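Local atomic coordinates of paenibacillus xanthan lyase (Paenibacillus, PDB entry 6F2P), a protein that cleaves the polysaccharide xanthan, probably by beta-elimination as polysaccharide lyases of family 8 do, and binds several calcium ions. Residues Phe689-Ser694 and Ile706-Ser711; Thr713-Lys718 and Val747-Thr752. All coordinates share one frame; numbering follows the deposited sequence.

From the N terminus, the chain enters strand 688-694, crosses to the facing sheet as strand 703-708, and returns as the edge strand 714-718 of the sheet it left. Interaction 1 closes the first, short excursion of 11 residues by packing the two sheets of a beta sandwich against each other. Interaction 2 opens afterwards, in series with it, and closes the 28-residue excursion through strands 722-726 and 731-736 by pairing two strands within one sheet. The two contacts adjoin: strands 688-694 and 744-750 are direct neighbours, with the F689 O to F749 N distance at 2.7 Å, a probable hydrogen bond.

Interaction 1: Phe689-Ser694 and Ile706-Ser711; sequences FEISVS and IDVNKS
This contact is part of the hydrophobic core of a beta sandwich in the region of the family 8 C-terminal beta-sandwich domain, where a strand of one sheet faces a strand of the other. The strand axes of 689-694 and 706-708 lie 10.2 Å apart and run nearly antiparallel, at 155°. Side chains alone bridge this gap. F689, I691 and V693 point toward K710, V708 and I706, in that order. V708 is the central contact, since its two methyls are shared between two partners. V708 CG1, anti to the backbone N (chi1 177°), meets the far end of the F689 ring obliquely, 3.8 Å from F689 CE1. V708 CG2, beside the backbone N, lies 3.7 Å from I691 CD1. Both encounters are tip to tip. The F689 ring is carried toward V708 by its CG lying anti to the backbone N (chi1 -162°), and I691 CG1 lies at the edge of this ring, in its plane, setting the two side chains side by side. Farther along, V693 CG2 approaches I706 CG1 more loosely, at 4.3 Å. At the other end, the aliphatic part of K710 borders the F689 ring, K710 CD lying 4.3 Å from F689 CD2. K710 is the last residue of an inverse gamma turn centred on N709, which the bond from K710 N to V708 O (2.7 Å) closes. F733 of strand 731-736 packs on both I691 and I706, while strand 688-694 is hydrogen-bonded between strands 678-684 and 744-750, with S692 and S694 of its other face bonded to residues of strand 457-462.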
loop_
_atom_site.group_PDB
_atom_site.type_symbol
_atom_site.label_atom_id
_atom_site.label_comp_id
_atom_site.label_asym_id
_atom_site.label_seq_id
_atom_site.Cartn_x
_atom_site.Cartn_y
_atom_site.Cartn_z
ATOM N N PHE A 689 12.721 22.266 -0.027
ATOM C CA PHE A 689 12.865 21.004 0.666
ATOM C C PHE A 689 11.515 20.309 0.653
ATOM O O PHE A 689 10.525 20.850 1.155
ATOM C CB PHE A 689 13.304 21.251 2.100
ATOM C CG PHE A 689 13.879 20.056 2.764
ATOM C CD1 PHE A 689 13.059 19.048 3.234
ATOM C CD2 PHE A 689 15.246 19.938 2.932
ATOM C CE1 PHE A 689 13.597 17.931 3.850
ATOM C CE2 PHE A 689 15.789 18.832 3.542
ATOM C CZ PHE A 689 14.966 17.827 4.006
ATOM N N GLU A 690 11.469 19.115 0.071
ATOM C CA GLU A 690 10.213 18.389 -0.032
ATOM C C GLU A 690 10.243 17.092 0.772
ATOM O O GLU A 690 11.256 16.390 0.814
ATOM C CB GLU A 690 9.882 18.115 -1.493
ATOM C CG GLU A 690 8.639 17.291 -1.679
ATOM C CD GLU A 690 8.379 16.945 -3.129
ATOM O OE1 GLU A 690 9.244 17.232 -3.983
ATOM O OE2 GLU A 690 7.301 16.387 -3.408
ATOM N N ILE A 691 9.127 16.787 1.422
ATOM C CA ILE A 691 9.013 15.567 2.207
ATOM C C ILE A 691 7.784 14.747 1.812
ATOM O O ILE A 691 6.685 15.282 1.659
ATOM C CB ILE A 691 8.944 15.877 3.703
ATOM C CG1 ILE A 691 10.188 16.643 4.140
ATOM C CG2 ILE A 691 8.802 14.588 4.509
ATOM C CD1 ILE A 691 9.890 18.007 4.707
ATOM N N SER A 692 7.979 13.447 1.634
ATOM C CA SER A 692 6.871 12.546 1.338
ATOM C C SER A 692 6.689 11.564 2.487
ATOM O O SER A 692 7.656 10.949 2.944
ATOM C CB SER A 692 7.129 11.789 0.041
ATOM O OG SER A 692 6.004 11.008 -0.330
ATOM N N VAL A 693 5.456 11.430 2.968
ATOM C CA VAL A 693 5.166 10.561 4.109
ATOM C C VAL A 693 4.022 9.597 3.823
ATOM O O VAL A 693 3.043 9.969 3.176
ATOM C CB VAL A 693 4.771 11.388 5.340
ATOM C CG1 VAL A 693 4.702 10.503 6.585
ATOM C CG2 VAL A 693 5.750 12.513 5.541
ATOM N N SER A 694 4.132 8.365 4.310
ATOM C CA SER A 694 3.017 7.426 4.227
ATOM C C SER A 694 2.989 6.551 5.463
ATOM O O SER A 694 4.005 6.383 6.128
ATOM C CB SER A 694 3.134 6.546 2.986
ATOM O OG SER A 694 4.123 5.552 3.175
ATOM N N ILE A 706 6.002 14.834 12.112
ATOM C CA ILE A 706 7.325 14.800 11.518
ATOM C C ILE A 706 8.073 16.107 11.816
ATOM O O ILE A 706 7.529 17.206 11.644
ATOM C CB ILE A 706 7.224 14.611 9.992
ATOM C CG1 ILE A 706 6.537 13.276 9.648
ATOM C CG2 ILE A 706 8.594 14.736 9.331
ATOM C CD1 ILE A 706 7.391 12.041 9.822
ATOM N N ASP A 707 9.313 15.989 12.281
ATOM C CA ASP A 707 10.189 17.150 12.381
ATOM C C ASP A 707 11.295 17.008 11.354
ATOM O O ASP A 707 11.789 15.903 11.112
ATOM C CB ASP A 707 10.798 17.270 13.778
ATOM C CG ASP A 707 9.767 17.632 14.843
ATOM O OD1 ASP A 707 8.694 18.160 14.482
ATOM O OD2 ASP A 707 10.033 17.395 16.045
ATOM N N VAL A 708 11.673 18.117 10.733
ATOM C CA VAL A 708 12.848 18.126 9.876
ATOM C C VAL A 708 13.842 19.166 10.381
ATOM O O VAL A 708 13.542 20.355 10.429
ATOM C CB VAL A 708 12.494 18.386 8.405
ATOM C CG1 VAL A 708 13.749 18.468 7.566
ATOM C CG2 VAL A 708 11.595 17.292 7.887
ATOM N N ASN A 709 15.027 18.697 10.757
ATOM C CA ASN A 709 16.033 19.509 11.425
ATOM C C ASN A 709 16.714 20.503 10.489
ATOM O O ASN A 709 17.924 20.434 10.261
ATOM C CB ASN A 709 17.074 18.597 12.076
ATOM C CG ASN A 709 17.833 19.286 13.187
ATOM O OD1 ASN A 709 17.603 20.453 13.462
ATOM N ND2 ASN A 709 18.736 18.561 13.841
ATOM N N LYS A 710 15.926 21.427 9.949
ATOM C CA LYS A 710 16.440 22.465 9.063
ATOM C C LYS A 710 15.455 23.618 8.980
ATOM O O LYS A 710 14.242 23.424 9.066
ATOM C CB LYS A 710 16.713 21.922 7.663
ATOM C CG LYS A 710 17.570 22.839 6.845
ATOM C CD LYS A 710 17.682 22.413 5.398
ATOM C CE LYS A 710 19.120 22.545 4.931
ATOM N NZ LYS A 710 19.993 21.516 5.592
ATOM N N SER A 711 15.989 24.819 8.808
ATOM C CA SER A 711 15.182 26.027 8.780
ATOM C C SER A 711 14.570 26.241 7.405
ATOM O O SER A 711 15.261 26.146 6.394
ATOM C CB SER A 711 16.046 27.233 9.155
ATOM O OG SER A 711 15.268 28.414 9.208
#

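Interaction 2: Thr713-Lys718 and Val747-Thr752; sequences TGLISK and VKFSLT
A classic beta bulge interrupts the antiparallel pairing of 713-718 with 747-752, at the edge of a beta sheet. I716 and S717 both face K748, whose carbonyl oxygen takes two bonds: I716 N approaches K748 O at 2.9 Å, nearly along the C=O axis, and S717 N approaches it in the carbonyl plane, on a lone pair, at 3.2 Å. K748 N returns an almost straight bond to S717 O (2.9 Å, 178°). Beyond the bulge the register shifts by one, and S750 N bonds to G714 O. At the end of the pairing, T713 N bonds to S750 O at 2.8 Å, and the T713 hydroxyl joins a short chain of bonds: S750 OG donates to T713 OG1 (2.6 Å), which donates to T752 O (2.7 Å). Both hydroxyls take the crowded position between backbone N and carbonyl carbon (chi1 62° and 60°), which brings them together. L715 crosses V747 at about a right angle, its CD1 lying 3.8 Å from V747 CG2, and I716 CG1 packs on S750 CB at 3.8 Å. The G714 carbonyl oxygen lies at the edge of the F749 ring. Strand 714-718 is outermost in its sheet, and strand 744-750 separates it from strand 688-694; V747 and F749 pack against strands 722-726 and 731-736 of the facing sheet.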
loop_
_atom_site.group_PDB
_atom_site.type_symbol
_atom_site.label_atom_id
_atom_site.label_comp_id
_atom_site.label_asym_id
_atom_site.label_seq_id
_atom_site.Cartn_x
_atom_site.Cartn_y
_atom_site.Cartn_z
ATOM N N THR A 713 11.799 28.972 5.127
ATOM C CA THR A 713 11.336 30.351 5.108
ATOM C C THR A 713 9.819 30.415 4.994
ATOM O O THR A 713 9.192 31.376 5.430
ATOM C CB THR A 713 11.953 31.115 3.935
ATOM O OG1 THR A 713 11.544 30.505 2.705
ATOM C CG2 THR A 713 13.460 31.083 4.036
ATOM N N GLY A 714 9.226 29.381 4.412
ATOM C CA GLY A 714 7.783 29.322 4.311
ATOM C C GLY A 714 7.311 28.114 3.539
ATOM O O GLY A 714 8.029 27.128 3.404
ATOM N N LEU A 715 6.099 28.204 3.015
ATOM C CA LEU A 715 5.483 27.084 2.329
ATOM C C LEU A 715 5.433 27.304 0.823
ATOM O O LEU A 715 5.233 28.417 0.353
ATOM C CB LEU A 715 4.073 26.866 2.872
ATOM C CG LEU A 715 3.356 25.629 2.348
ATOM C CD1 LEU A 715 4.146 24.382 2.722
ATOM C CD2 LEU A 715 1.934 25.568 2.878
ATOM N N ILE A 716 5.635 26.236 0.064
ATOM C CA ILE A 716 5.435 26.292 -1.369
ATOM C C ILE A 716 4.160 25.549 -1.723
ATOM O O ILE A 716 3.306 26.085 -2.414
ATOM C CB ILE A 716 6.612 25.702 -2.134
ATOM C CG1 ILE A 716 7.854 26.553 -1.900
ATOM C CG2 ILE A 716 6.299 25.656 -3.615
ATOM C CD1 ILE A 716 9.083 26.057 -2.612
ATOM N N SER A 717 4.024 24.319 -1.239
ATOM C CA SER A 717 2.822 23.528 -1.510
ATOM C C SER A 717 2.656 22.393 -0.514
ATOM O O SER A 717 3.595 22.038 0.196
ATOM C CB SER A 717 2.850 22.968 -2.924
ATOM O OG SER A 717 4.052 22.253 -3.147
ATOM N N LYS A 718 1.455 21.824 -0.463
ATOM C CA LYS A 718 1.176 20.750 0.477
ATOM C C LYS A 718 -0.103 19.997 0.127
ATOM O O LYS A 718 -1.051 20.575 -0.401
ATOM C CB LYS A 718 1.098 21.290 1.911
ATOM C CG LYS A 718 -0.240 21.893 2.301
ATOM C CD LYS A 718 -0.299 22.221 3.792
ATOM C CE LYS A 718 -1.720 22.546 4.212
ATOM N NZ LYS A 718 -2.696 21.565 3.620
ATOM N N VAL A 747 4.696 17.521 1.194
ATOM C CA VAL A 747 4.778 18.933 1.526
ATOM C C VAL A 747 6.119 19.473 1.030
ATOM O O VAL A 747 7.144 18.810 1.148
ATOM C CB VAL A 747 4.606 19.178 3.047
ATOM C CG1 VAL A 747 5.704 18.492 3.851
ATOM C CG2 VAL A 747 4.580 20.674 3.359
ATOM N N LYS A 748 6.107 20.665 0.444
ATOM C CA LYS A 748 7.332 21.275 -0.060
ATOM C C LYS A 748 7.538 22.658 0.555
ATOM O O LYS A 748 6.724 23.573 0.380
ATOM C CB LYS A 748 7.334 21.343 -1.593
ATOM C CG LYS A 748 8.580 22.012 -2.175
ATOM C CD LYS A 748 8.891 21.530 -3.589
ATOM C CE LYS A 748 7.733 21.779 -4.543
ATOM N NZ LYS A 748 8.080 21.508 -5.972
ATOM N N PHE A 749 8.634 22.793 1.292
ATOM C CA PHE A 749 8.953 24.026 1.984
ATOM C C PHE A 749 9.906 24.892 1.167
ATOM O O PHE A 749 10.705 24.382 0.383
ATOM C CB PHE A 749 9.596 23.693 3.322
ATOM C CG PHE A 749 8.634 23.169 4.344
ATOM C CD1 PHE A 749 7.886 24.040 5.123
ATOM C CD2 PHE A 749 8.484 21.803 4.540
ATOM C CE1 PHE A 749 7.000 23.558 6.082
ATOM C CE2 PHE A 749 7.599 21.313 5.497
ATOM C CZ PHE A 749 6.856 22.191 6.269
ATOM N N SER A 750 9.827 26.205 1.355
ATOM C CA SER A 750 10.789 27.107 0.738
ATOM C C SER A 750 11.992 27.290 1.663
ATOM O O SER A 750 11.848 27.314 2.883
ATOM C CB SER A 750 10.139 28.455 0.432
ATOM O OG SER A 750 9.656 29.072 1.614
ATOM N N LEU A 751 13.181 27.417 1.087
ATOM C CA LEU A 751 14.385 27.595 1.895
ATOM C C LEU A 751 14.999 28.982 1.728
ATOM O O LEU A 751 15.896 29.365 2.477
ATOM C CB LEU A 751 15.425 26.533 1.546
ATOM C CG LEU A 751 15.081 25.083 1.883
ATOM C CD1 LEU A 751 16.266 24.176 1.572
ATOM C CD2 LEU A 751 14.671 24.954 3.339
ATOM N N THR A 752 14.517 29.724 0.736
ATOM C CA THR A 752 15.032 31.061 0.462
ATOM C C THR A 752 13.928 32.115 0.454
ATOM O O THR A 752 12.741 31.807 0.628
ATOM C CB THR A 752 15.765 31.127 -0.890
ATOM O OG1 THR A 752 14.857 30.769 -1.943
ATOM C CG2 THR A 752 16.979 30.197 -0.899
#